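Local coordinates for protein alcohol dehydrogenase, zinc-containing (Thermotoga maritima, PDB 1VJ0) that probably catalyses the zinc-dependent oxidation of alcohols or reduction of carbonyl compounds, as a member of the medium-chain dehydrogenase/reductase family, at residues 30-35 against 355-360; 88-91 against 97-100; 128-133 against 324-329; 233-238 against 346-351. All coordinates share one frame; numbering follows the deposited sequence.

Contact 1 of 4, residues 30-35 against 355-360; sequences LVYKEF and PLKEAN
Asn360 reads the backbone of Leu30 with both ends of its carboxamide, a two-point grip that ties the entry to strand 31-37 of the N-terminal beta hairpin (strands 16-22 and 31-37) to the first turn of helix 359-368. Leu30 N donates to Asn360 OD1 at 2.8 Å, in the carbonyl plane and on a lone pair, with an N-H...O angle of 150°. In return Asn360 ND2 donates a hydrogen bond to Leu30 O at 3.1 Å; the acceptor lies in the amide plane and the bond is straighter, at 164°. One side chain satisfies the donor and the acceptor of a single residue, and the paired bonds fix which way the amide is flipped. With an alanine here, Leu30 N and O would probably lose both mates, setting the strand's entry free to shift against the helix. Beside this polar pair, Leu30 CD1 packs on Ala359 CB at 3.8 Å. Farther along the strand, Lys357, extended beyond CG, crosses the Tyr32 ring, with CE 3.4 Å from Tyr32 CE1. Tyr32 OH donates to Glu34 OE2, on its anti lone pair, at 2.6 Å, and accepts from a water that accepts from Lys357 NZ at 2.7 Å.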
loop_
_atom_site.group_PDB
_atom_site.type_symbol
_atom_site.label_atom_id
_atom_site.label_comp_id
_atom_site.label_asym_id
_atom_site.label_seq_id
_atom_site.Cartn_x
_atom_site.Cartn_y
_atom_site.Cartn_z
ATOM N N LEU A 30 43.050 5.390 -18.872
ATOM C CA LEU A 30 43.057 4.045 -18.282
ATOM C C LEU A 30 44.216 3.248 -18.873
ATOM O O LEU A 30 44.502 3.343 -20.059
ATOM C CB LEU A 30 41.773 3.325 -18.601
ATOM C CG LEU A 30 40.468 3.985 -18.194
ATOM C CD1 LEU A 30 39.313 3.043 -18.506
ATOM C CD2 LEU A 30 40.479 4.268 -16.781
ATOM N N VAL A 31 44.873 2.457 -18.042
ATOM C CA VAL A 31 46.034 1.697 -18.499
ATOM C C VAL A 31 45.767 0.187 -18.501
ATOM O O VAL A 31 45.123 -0.372 -17.583
ATOM C CB VAL A 31 47.300 2.022 -17.681
ATOM C CG1 VAL A 31 47.511 3.515 -17.642
ATOM C CG2 VAL A 31 47.206 1.497 -16.296
ATOM N N TYR A 32 46.249 -0.442 -19.559
ATOM C CA TYR A 32 46.111 -1.865 -19.766
ATOM C C TYR A 32 47.020 -2.606 -18.780
ATOM O O TYR A 32 48.192 -2.300 -18.637
ATOM C CB TYR A 32 46.455 -2.205 -21.233
ATOM C CG TYR A 32 46.584 -3.684 -21.476
ATOM C CD1 TYR A 32 45.468 -4.473 -21.714
ATOM C CD2 TYR A 32 47.819 -4.299 -21.412
ATOM C CE1 TYR A 32 45.587 -5.874 -21.882
ATOM C CE2 TYR A 32 47.956 -5.684 -21.587
ATOM C CZ TYR A 32 46.831 -6.462 -21.812
ATOM O OH TYR A 32 46.977 -7.817 -21.999
ATOM N N LYS A 33 46.478 -3.575 -18.061
ATOM C CA LYS A 33 47.315 -4.338 -17.160
ATOM C C LYS A 33 46.893 -5.811 -17.157
ATOM O O LYS A 33 45.719 -6.124 -17.361
ATOM C CB LYS A 33 47.234 -3.760 -15.752
ATOM C CG LYS A 33 48.143 -4.536 -14.788
ATOM C CD LYS A 33 48.226 -3.884 -13.402
ATOM C CE LYS A 33 49.607 -4.156 -12.774
ATOM N NZ LYS A 33 49.720 -3.578 -11.419
ATOM N N GLU A 34 47.843 -6.699 -16.895
ATOM C CA GLU A 34 47.576 -8.134 -16.856
ATOM C C GLU A 34 47.657 -8.617 -15.435
ATOM O O GLU A 34 48.377 -8.032 -14.626
ATOM C CB GLU A 34 48.564 -8.863 -17.751
ATOM C CG GLU A 34 48.330 -8.512 -19.198
ATOM C CD GLU A 34 49.360 -9.130 -20.121
ATOM O OE1 GLU A 34 50.379 -9.674 -19.625
ATOM O OE2 GLU A 34 49.157 -9.056 -21.340
ATOM N N PHE A 35 46.883 -9.669 -15.129
ATOM C CA PHE A 35 46.787 -10.239 -13.766
ATOM C C PHE A 35 46.795 -11.765 -13.870
ATOM O O PHE A 35 46.361 -12.302 -14.857
ATOM C CB PHE A 35 45.500 -9.832 -13.085
ATOM C CG PHE A 35 45.309 -8.353 -12.976
ATOM C CD1 PHE A 35 44.737 -7.631 -14.019
ATOM C CD2 PHE A 35 45.685 -7.683 -11.835
ATOM C CE1 PHE A 35 44.578 -6.235 -13.906
ATOM C CE2 PHE A 35 45.504 -6.289 -11.699
ATOM C CZ PHE A 35 44.975 -5.573 -12.734
ATOM N N PRO A 355 36.015 -2.746 -28.418
ATOM C CA PRO A 355 36.894 -3.655 -27.685
ATOM C C PRO A 355 37.269 -3.090 -26.331
ATOM O O PRO A 355 37.448 -1.872 -26.193
ATOM C CB PRO A 355 38.155 -3.742 -28.550
ATOM C CG PRO A 355 37.873 -3.110 -29.787
ATOM C CD PRO A 355 36.651 -2.238 -29.642
ATOM N N LEU A 356 37.443 -3.966 -25.341
ATOM C CA LEU A 356 37.846 -3.490 -23.978
ATOM C C LEU A 356 39.044 -2.550 -23.997
ATOM O O LEU A 356 39.068 -1.543 -23.289
ATOM C CB LEU A 356 38.163 -4.684 -23.057
ATOM C CG LEU A 356 38.780 -4.381 -21.704
ATOM C CD1 LEU A 356 37.931 -3.365 -20.927
ATOM C CD2 LEU A 356 38.965 -5.718 -20.973
ATOM N N LYS A 357 40.050 -2.885 -24.806
ATOM C CA LYS A 357 41.257 -2.077 -24.906
ATOM C C LYS A 357 41.066 -0.654 -25.433
ATOM O O LYS A 357 41.979 0.175 -25.282
ATOM C CB LYS A 357 42.337 -2.808 -25.715
ATOM C CG LYS A 357 42.924 -4.017 -24.935
ATOM C CD LYS A 357 43.864 -4.847 -25.848
ATOM C CE LYS A 357 44.451 -6.082 -25.122
ATOM N NZ LYS A 357 45.217 -7.018 -26.090
ATOM N N GLU A 358 39.890 -0.366 -25.987
ATOM C CA GLU A 358 39.479 0.999 -26.355
ATOM C C GLU A 358 38.580 1.700 -25.310
ATOM O O GLU A 358 37.848 2.643 -25.603
ATOM C CB GLU A 358 38.823 0.948 -27.714
ATOM C CG GLU A 358 39.842 0.546 -28.802
ATOM C CD GLU A 358 39.358 0.768 -30.217
ATOM O OE1 GLU A 358 38.149 0.973 -30.434
ATOM O OE2 GLU A 358 40.187 0.751 -31.151
ATOM N N ALA A 359 38.679 1.249 -24.067
ATOM C CA ALA A 359 37.895 1.848 -22.994
ATOM C C ALA A 359 38.059 3.391 -22.921
ATOM O O ALA A 359 37.108 4.113 -22.567
ATOM C CB ALA A 359 38.175 1.136 -21.612
ATOM N N ASN A 360 39.229 3.912 -23.227
ATOM C CA ASN A 360 39.399 5.373 -23.159
ATOM C C ASN A 360 38.527 6.070 -24.209
ATOM O O ASN A 360 37.898 7.106 -23.935
ATOM C CB ASN A 360 40.874 5.767 -23.309
ATOM C CG ASN A 360 41.660 5.436 -22.075
ATOM O OD1 ASN A 360 41.408 6.007 -21.035
ATOM N ND2 ASN A 360 42.592 4.484 -22.173
HETATM O O HOH W 1 45.884 -8.809 -24.244
#

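Contact 2 of 4, residues 88-91 against 97-100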
loop_
_atom_site.group_PDB
_atom_site.type_symbol
_atom_site.label_atom_id
_atom_site.label_comp_id
_atom_site.label_asym_id
_atom_site.label_seq_id
_atom_site.Cartn_x
_atom_site.Cartn_y
_atom_site.Cartn_z
ATOM N N GLY A 88 33.527 -23.451 -3.950
ATOM C CA GLY A 88 32.404 -23.909 -3.122
ATOM C C GLY A 88 31.144 -24.036 -3.973
ATOM O O GLY A 88 31.210 -24.548 -5.092
ATOM N N GLU A 89 30.023 -23.538 -3.463
ATOM C CA GLU A 89 28.735 -23.561 -4.176
ATOM C C GLU A 89 28.100 -22.192 -4.196
ATOM O O GLU A 89 28.270 -21.386 -3.262
ATOM C CB GLU A 89 27.729 -24.502 -3.483
ATOM C CG GLU A 89 28.174 -25.938 -3.340
ATOM C CD GLU A 89 29.222 -26.086 -2.246
ATOM O OE1 GLU A 89 29.038 -25.574 -1.107
ATOM O OE2 GLU A 89 30.260 -26.652 -2.545
ATOM N N LYS A 90 27.381 -21.906 -5.280
ATOM C CA LYS A 90 26.624 -20.656 -5.396
ATOM C C LYS A 90 25.323 -20.892 -6.137
ATOM O O LYS A 90 25.307 -21.464 -7.182
ATOM C CB LYS A 90 27.437 -19.551 -6.063
ATOM C CG LYS A 90 26.643 -18.262 -6.277
ATOM C CD LYS A 90 26.271 -17.550 -4.983
ATOM C CE LYS A 90 25.519 -16.249 -5.262
ATOM N NZ LYS A 90 24.987 -15.489 -4.011
ATOM N N ARG A 91 24.231 -20.490 -5.517
ATOM C CA ARG A 91 22.920 -20.561 -6.119
ATOM C C ARG A 91 22.507 -19.201 -6.587
ATOM O O ARG A 91 22.761 -18.162 -5.923
ATOM C CB ARG A 91 21.904 -21.017 -5.097
ATOM C CG ARG A 91 22.094 -22.446 -4.746
ATOM C CD ARG A 91 21.038 -22.946 -3.849
ATOM N NE ARG A 91 21.451 -24.221 -3.298
ATOM C CZ ARG A 91 21.251 -25.402 -3.856
ATOM N NH1 ARG A 91 20.597 -25.523 -5.016
ATOM N NH2 ARG A 91 21.696 -26.496 -3.233
ATOM N N LEU A 97 21.837 -23.987 -8.791
ATOM C CA LEU A 97 23.266 -24.110 -8.639
ATOM C C LEU A 97 24.036 -23.701 -9.891
ATOM O O LEU A 97 23.822 -24.240 -10.953
ATOM C CB LEU A 97 23.652 -25.561 -8.281
ATOM C CG LEU A 97 23.608 -25.906 -6.794
ATOM C CD1 LEU A 97 23.735 -27.441 -6.566
ATOM C CD2 LEU A 97 24.684 -25.170 -6.026
ATOM N N LEU A 98 24.944 -22.748 -9.735
ATOM C CA LEU A 98 25.802 -22.285 -10.813
ATOM C C LEU A 98 26.858 -23.349 -11.075
ATOM O O LEU A 98 27.366 -24.006 -10.116
ATOM C CB LEU A 98 26.489 -20.958 -10.423
ATOM C CG LEU A 98 25.557 -19.754 -10.153
ATOM C CD1 LEU A 98 26.376 -18.463 -9.958
ATOM C CD2 LEU A 98 24.531 -19.548 -11.228
ATOM N N LYS A 99 27.171 -23.520 -12.369
ATOM C CA LYS A 99 28.233 -24.372 -12.831
ATOM C C LYS A 99 29.052 -23.668 -13.916
ATOM O O LYS A 99 28.561 -22.712 -14.536
ATOM C CB LYS A 99 27.638 -25.693 -13.347
ATOM C CG LYS A 99 26.603 -25.537 -14.392
ATOM C CD LYS A 99 26.109 -26.902 -14.954
ATOM C CE LYS A 99 25.112 -26.687 -16.144
ATOM N NZ LYS A 99 24.107 -25.605 -15.888
ATOM N N PRO A 100 30.298 -24.099 -14.128
ATOM C CA PRO A 100 31.154 -23.499 -15.170
ATOM C C PRO A 100 30.420 -23.508 -16.507
ATOM O O PRO A 100 29.792 -24.494 -16.855
ATOM C CB PRO A 100 32.389 -24.417 -15.209
ATOM C CG PRO A 100 32.426 -25.047 -13.835
ATOM C CD PRO A 100 30.988 -25.163 -13.385
HETATM O O HOH W 2 27.648 -23.810 -7.510
#
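Arg91 and Leu97 face each other across a single beta bridge, their CA atoms 4.4 Å apart, where the loop joining strands 78-86 and 103-106 folds back on itself. The bridge is secured next door by Leu98 N, which donates to Lys90 O at 2.9 Å in a nearly linear bond (176°). A water adds a second link between the same two residues: it accepts from Lys90 N and donates to Leu98 O at 2.6 Å.

The side chain of Leu97 can be followed outward. Its CB leads to CG, which sits over one face of the Arg91 guanidinium, offset toward the rim and 3.5 Å from Arg91 NH1. CD1 then reaches along the same group, about equally far from Arg91 NH1 and NH2, while CD2 turns back to lie 3.9 Å from Lys90 O and to touch Arg91 CG and, at 4.0 Å, Glu89 CB. Arg91 CG lies anti to its carbonyl carbon (chi1 -70°) and the chain runs extended to NE, which carries the guanidinium to Leu97; there NH1 is held by the carbonyl of Gly95 within the turn.

On the other flank, Lys90 and Leu98 lie side by side, pointing the same way, with Lys90 CG 3.7 Å from Leu98 CD1. Both rest on Val161 of strand 161-164, and Lys90 NZ continues to the carbonyls of Pro157 and Thr159, so the loop is fastened to the sheet of the GroES-like domain beside strand 103-106.

Contact 3 of 4, residues 128-133 against 324-329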
loop_
_atom_site.group_PDB
_atom_site.type_symbol
_atom_site.label_atom_id
_atom_site.label_comp_id
_atom_site.label_asym_id
_atom_site.label_seq_id
_atom_site.Cartn_x
_atom_site.Cartn_y
_atom_site.Cartn_z
ATOM N N PRO A 128 24.054 1.938 4.306
ATOM C CA PRO A 128 25.251 2.782 4.295
ATOM C C PRO A 128 26.555 2.003 3.993
ATOM O O PRO A 128 27.596 2.616 3.867
ATOM C CB PRO A 128 25.282 3.361 5.717
ATOM C CG PRO A 128 24.514 2.340 6.572
ATOM C CD PRO A 128 23.523 1.710 5.650
ATOM N N ASN A 129 26.503 0.675 3.928
ATOM C CA ASN A 129 27.706 -0.139 3.798
ATOM C C ASN A 129 27.703 -0.794 2.439
ATOM O O ASN A 129 28.310 -1.831 2.251
ATOM C CB ASN A 129 27.707 -1.236 4.873
ATOM C CG ASN A 129 27.654 -0.681 6.304
ATOM O OD1 ASN A 129 28.502 0.100 6.683
ATOM N ND2 ASN A 129 26.658 -1.126 7.110
ATOM N N ARG A 130 26.981 -0.208 1.496
ATOM C CA ARG A 130 26.761 -0.803 0.155
ATOM C C ARG A 130 28.058 -0.765 -0.690
ATOM O O ARG A 130 28.705 0.278 -0.813
ATOM C CB ARG A 130 25.629 -0.028 -0.532
ATOM C CG ARG A 130 25.095 -0.567 -1.816
ATOM C CD ARG A 130 23.786 0.128 -2.291
ATOM N NE ARG A 130 23.578 -0.228 -3.663
ATOM C CZ ARG A 130 24.074 0.446 -4.706
ATOM N NH1 ARG A 130 24.762 1.583 -4.545
ATOM N NH2 ARG A 130 23.874 -0.031 -5.916
ATOM N N LYS A 131 28.439 -1.936 -1.183
ATOM C CA LYS A 131 29.695 -2.192 -1.886
ATOM C C LYS A 131 29.342 -2.447 -3.358
ATOM O O LYS A 131 28.525 -3.338 -3.649
ATOM C CB LYS A 131 30.361 -3.457 -1.339
ATOM C CG LYS A 131 30.936 -3.324 0.038
ATOM C CD LYS A 131 31.672 -4.606 0.415
ATOM N N VAL A 132 29.926 -1.682 -4.263
ATOM C CA VAL A 132 29.522 -1.694 -5.688
ATOM C C VAL A 132 30.750 -1.941 -6.558
ATOM O O VAL A 132 31.724 -1.186 -6.473
ATOM C CB VAL A 132 28.827 -0.362 -6.094
ATOM C CG1 VAL A 132 28.306 -0.384 -7.519
ATOM C CG2 VAL A 132 27.659 -0.066 -5.139
ATOM N N TYR A 133 30.694 -3.026 -7.345
ATOM C CA TYR A 133 31.679 -3.326 -8.391
ATOM C C TYR A 133 31.891 -2.115 -9.261
ATOM O O TYR A 133 30.938 -1.422 -9.620
ATOM C CB TYR A 133 31.265 -4.541 -9.263
ATOM C CG TYR A 133 31.127 -5.818 -8.442
ATOM C CD1 TYR A 133 32.236 -6.438 -7.891
ATOM C CD2 TYR A 133 29.872 -6.357 -8.174
ATOM C CE1 TYR A 133 32.123 -7.572 -7.064
ATOM C CE2 TYR A 133 29.759 -7.517 -7.410
ATOM C CZ TYR A 133 30.871 -8.118 -6.849
ATOM O OH TYR A 133 30.734 -9.242 -6.080
ATOM N N ILE A 324 14.549 8.901 -5.812
ATOM C CA ILE A 324 14.886 7.513 -6.115
ATOM C C ILE A 324 16.414 7.307 -6.071
ATOM O O ILE A 324 17.165 7.929 -6.851
ATOM C CB ILE A 324 14.320 7.088 -7.514
ATOM C CG1 ILE A 324 12.840 7.391 -7.613
ATOM C CG2 ILE A 324 14.664 5.620 -7.806
ATOM C CD1 ILE A 324 11.968 6.658 -6.652
ATOM N N TRP A 325 16.865 6.495 -5.120
ATOM C CA TRP A 325 18.263 6.179 -4.978
ATOM C C TRP A 325 18.523 4.733 -5.460
ATOM O O TRP A 325 18.040 3.780 -4.838
ATOM C CB TRP A 325 18.727 6.331 -3.522
ATOM C CG TRP A 325 20.198 6.104 -3.414
ATOM C CD1 TRP A 325 20.857 5.114 -2.733
ATOM C CD2 TRP A 325 21.180 6.887 -4.033
ATOM N NE1 TRP A 325 22.210 5.248 -2.903
ATOM C CE2 TRP A 325 22.437 6.338 -3.697
ATOM C CE3 TRP A 325 21.134 8.046 -4.835
ATOM C CZ2 TRP A 325 23.638 6.870 -4.158
ATOM C CZ3 TRP A 325 22.331 8.563 -5.326
ATOM C CH2 TRP A 325 23.572 7.977 -4.963
ATOM N N VAL A 326 19.335 4.609 -6.507
ATOM C CA VAL A 326 19.779 3.322 -7.045
ATOM C C VAL A 326 18.639 2.263 -7.077
ATOM O O VAL A 326 17.530 2.581 -7.541
ATOM C CB VAL A 326 21.161 2.854 -6.425
ATOM C CG1 VAL A 326 22.215 3.969 -6.617
ATOM C CG2 VAL A 326 21.047 2.482 -5.010
ATOM N N SER A 327 18.934 1.025 -6.729
ATOM C CA SER A 327 17.973 -0.053 -6.823
ATOM C C SER A 327 18.501 -1.177 -5.996
ATOM O O SER A 327 19.671 -1.174 -5.598
ATOM C CB SER A 327 17.853 -0.503 -8.266
ATOM O OG SER A 327 19.129 -0.776 -8.787
ATOM N N ASP A 328 17.641 -2.152 -5.743
ATOM C CA ASP A 328 18.016 -3.333 -5.014
ATOM C C ASP A 328 17.738 -4.594 -5.824
ATOM O O ASP A 328 17.391 -4.531 -6.993
ATOM C CB ASP A 328 17.356 -3.340 -3.617
ATOM C CG ASP A 328 15.868 -3.481 -3.658
ATOM O OD1 ASP A 328 15.282 -4.070 -4.603
ATOM O OD2 ASP A 328 15.190 -3.055 -2.724
ATOM N N THR A 329 17.933 -5.754 -5.200
ATOM C CA THR A 329 17.753 -7.014 -5.885
ATOM C C THR A 329 16.322 -7.283 -6.346
ATOM O O THR A 329 16.164 -7.904 -7.345
ATOM C CB THR A 329 18.241 -8.140 -4.993
ATOM O OG1 THR A 329 19.662 -8.003 -4.831
ATOM C CG2 THR A 329 18.013 -9.503 -5.628
HETATM O O HOH W 3 24.568 3.528 -2.226
HETATM O O HOH W 4 21.361 -2.024 -3.513
HETATM O O HOH W 5 22.194 -2.095 -6.666
#
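Arg130 lays its guanidinium flat against Val326, whose CG2 sits over the centre of one face, 3.7 Å from Arg130 CZ. On the opposite face comes Val132 CG2, offset toward the rim, so the planar group is sandwiched between two valine methyls. Arg130 CG is anti to the backbone N (chi1 -171°) and the chain stays extended as far as NE, which delivers the charged end to the loop 324-329.

Water does the polar work here. One molecule accepts from Arg130 NE at 2.9 Å and donates to Ser327 O; a second, in the guanidinium plane, accepts from Arg130 NH2 at 2.8 Å and donates to the same carbonyl oxygen. A third accepts from Arg130 NH1 and from Trp325 NE1, each at 3.0 Å, lying at the edge of the indole in its plane. Val326 CG1 meanwhile covers the centre of one face of that indole, so the valine separates two flat groups. Arg130 NH1 also hydrogen-bonds to an unidentified molecule, probably from the crystallisation liquor. A leucine in place of Arg130 would probably leave these three waters without their guanidinium donors and the Ser327 carbonyl without its water-mediated link to that charge.

The contact joins the residue leading into strand 131-132, just after the four-cysteine zinc site completed by Cys127, to the loop between strand 320-323 and helix 329-340. Ser327 leans on Ala181 of helix 170-188, and Trp325 meets Arg290 of a second subunit in a cation-pi contact. Asp328, the N-cap of helix 329-340, forms a salt bridge with Lys122 of a third subunit.

Contact 4 of 4, residues 233-238 against 346-351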
loop_
_atom_site.group_PDB
_atom_site.type_symbol
_atom_site.label_atom_id
_atom_site.label_comp_id
_atom_site.label_asym_id
_atom_site.label_seq_id
_atom_site.Cartn_x
_atom_site.Cartn_y
_atom_site.Cartn_z
ATOM N N LEU A 233 14.434 11.723 -29.237
ATOM C CA LEU A 233 12.976 11.783 -29.181
ATOM C C LEU A 233 12.397 10.839 -30.214
ATOM O O LEU A 233 11.439 10.184 -29.937
ATOM C CB LEU A 233 12.448 13.216 -29.333
ATOM C CG LEU A 233 12.732 14.085 -28.096
ATOM C CD1 LEU A 233 12.324 15.576 -28.333
ATOM C CD2 LEU A 233 12.108 13.551 -26.827
ATOM N N LYS A 234 13.019 10.755 -31.375
ATOM C CA LYS A 234 12.642 9.768 -32.391
ATOM C C LYS A 234 12.804 8.350 -31.826
ATOM O O LYS A 234 11.916 7.541 -31.929
ATOM C CB LYS A 234 13.487 9.970 -33.637
ATOM C CG LYS A 234 13.038 9.185 -34.795
ATOM C CD LYS A 234 13.743 9.644 -36.086
ATOM N N LEU A 235 13.901 8.097 -31.122
ATOM C CA LEU A 235 14.107 6.805 -30.508
ATOM C C LEU A 235 13.012 6.525 -29.478
ATOM O O LEU A 235 12.462 5.450 -29.475
ATOM C CB LEU A 235 15.485 6.734 -29.862
ATOM C CG LEU A 235 15.886 5.434 -29.206
ATOM C CD1 LEU A 235 15.771 4.279 -30.187
ATOM C CD2 LEU A 235 17.325 5.574 -28.758
ATOM N N ALA A 236 12.648 7.511 -28.658
ATOM C CA ALA A 236 11.614 7.327 -27.658
ATOM C C ALA A 236 10.307 6.919 -28.309
ATOM O O ALA A 236 9.658 6.017 -27.810
ATOM C CB ALA A 236 11.405 8.581 -26.839
ATOM N N GLU A 237 9.945 7.556 -29.423
ATOM C CA GLU A 237 8.773 7.126 -30.211
ATOM C C GLU A 237 8.880 5.704 -30.745
ATOM O O GLU A 237 7.913 4.929 -30.698
ATOM C CB GLU A 237 8.558 8.065 -31.414
ATOM C CG GLU A 237 8.126 9.482 -30.986
ATOM C CD GLU A 237 8.198 10.524 -32.093
ATOM O OE1 GLU A 237 8.640 10.187 -33.217
ATOM O OE2 GLU A 237 7.838 11.696 -31.808
ATOM N N GLU A 238 10.036 5.364 -31.285
ATOM C CA GLU A 238 10.264 4.010 -31.772
ATOM C C GLU A 238 10.137 2.920 -30.703
ATOM O O GLU A 238 9.814 1.774 -31.046
ATOM C CB GLU A 238 11.617 3.928 -32.410
ATOM C CG GLU A 238 11.618 4.667 -33.735
ATOM C CD GLU A 238 12.937 4.631 -34.454
ATOM O OE1 GLU A 238 13.915 4.058 -33.899
ATOM O OE2 GLU A 238 12.971 5.168 -35.582
ATOM N N LEU A 346 14.998 -2.404 -26.850
ATOM C CA LEU A 346 16.065 -1.866 -26.008
ATOM C C LEU A 346 17.440 -1.968 -26.650
ATOM O O LEU A 346 18.319 -1.189 -26.304
ATOM C CB LEU A 346 16.055 -2.502 -24.625
ATOM C CG LEU A 346 14.748 -2.157 -23.863
ATOM C CD1 LEU A 346 14.515 -3.053 -22.654
ATOM C CD2 LEU A 346 14.807 -0.716 -23.397
ATOM N N SER A 347 17.635 -2.871 -27.616
ATOM C CA SER A 347 18.942 -2.916 -28.280
ATOM C C SER A 347 19.162 -1.645 -29.085
ATOM O O SER A 347 20.303 -1.328 -29.403
ATOM C CB SER A 347 19.160 -4.138 -29.193
ATOM O OG SER A 347 18.152 -4.236 -30.181
ATOM N N LYS A 348 18.093 -0.929 -29.433
ATOM C CA LYS A 348 18.246 0.315 -30.144
ATOM C C LYS A 348 19.063 1.397 -29.380
ATOM O O LYS A 348 19.557 2.347 -29.976
ATOM C CB LYS A 348 16.866 0.868 -30.553
ATOM C CG LYS A 348 16.057 -0.047 -31.515
ATOM C CD LYS A 348 14.713 0.600 -31.873
ATOM C CE LYS A 348 13.852 -0.335 -32.692
ATOM N NZ LYS A 348 14.397 -0.517 -34.071
ATOM N N LEU A 349 19.175 1.277 -28.084
ATOM C CA LEU A 349 19.903 2.211 -27.267
ATOM C C LEU A 349 21.423 2.043 -27.411
ATOM O O LEU A 349 22.170 2.980 -27.162
ATOM C CB LEU A 349 19.512 2.025 -25.815
ATOM C CG LEU A 349 18.233 2.684 -25.318
ATOM C CD1 LEU A 349 17.012 2.214 -26.053
ATOM C CD2 LEU A 349 18.057 2.397 -23.834
ATOM N N ILE A 350 21.877 0.862 -27.835
ATOM C CA ILE A 350 23.328 0.604 -27.956
ATOM C C ILE A 350 23.810 1.136 -29.267
ATOM O O ILE A 350 23.469 0.618 -30.306
ATOM C CB ILE A 350 23.664 -0.893 -27.789
ATOM C CG1 ILE A 350 23.219 -1.339 -26.397
ATOM C CG2 ILE A 350 25.205 -1.120 -28.007
ATOM C CD1 ILE A 350 23.034 -2.817 -26.229
ATOM N N THR A 351 24.552 2.230 -29.221
ATOM C CA THR A 351 25.003 2.874 -30.436
ATOM C C THR A 351 26.389 2.488 -30.826
ATOM O O THR A 351 26.745 2.656 -32.000
ATOM C CB THR A 351 24.947 4.400 -30.331
ATOM O OG1 THR A 351 25.562 4.832 -29.123
ATOM C CG2 THR A 351 23.505 4.892 -30.278
#
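Leu235 drives its isobutyl end from helix 230-238 into the turn that follows helix 343-346. Before it in the segment, Leu233 is turned to the other side of the helix, onto Val225 and Ala227 of strand 222-227. At Leu235 itself the torsions set CG anti to the backbone N (chi1 -178°), which carries the isobutyl end to Lys348 and Leu349. CD1 meets Lys348 CB at 3.6 Å and, less closely, Lys348 CD at 4.2 Å, the two side chains crossing at a slant. The other branch, CD2, comes to 4.1 Å from Lys348 O and to 4.3 Å from Leu349 CD1, a looser apolar contact.

Helix 230-238 belongs to the Rossmann-type half of the enzyme, where it follows strand 222-227 of the parallel sheet; residues 346-351 lead into strand 352-355, which pairs with strand 374-377 in the mixed sheet of the other half. The contact joins the Rossmann-type and catalytic-type domains of a medium-chain dehydrogenase.

Ala236 next turns inward, onto Val225 of the parallel sheet and Leu209 of helix 206-217, a helix that Leu235 also touches. Glu237 hydrogen-bonds to Thr244 through OE2. Last comes Glu238, extended beyond CG, whose side chain crosses that of Lys348 at about a right angle, OE1 lying 4.1 Å from Lys348 CD. The opposite charges stay apart, with Glu238 OE1 4.6 Å from Lys348 NZ, an attraction that is probably modest at this distance.

In the fold
Contact 1 closes the widest loop, and the other three are nested inside it; its second segment starts four positions after that of contact 4 ends, though their centres lie 28 Å apart. Contacts 3 and 4 alternate along the chain and sit on opposite sides of its centre, 27 Å between their centres. Contact 3 lies nearest the metals: the Arg130 side chain is about 7 Å from a zinc ion, and that of Ser327 about 7 Å from that of Cys178, a ligand of the zinc bound by Cys55, His77 and Glu78. In contact 4, the Leu349 side chain is about 12 Å from a zinc ion, whereas contact 2 lies away from both sites.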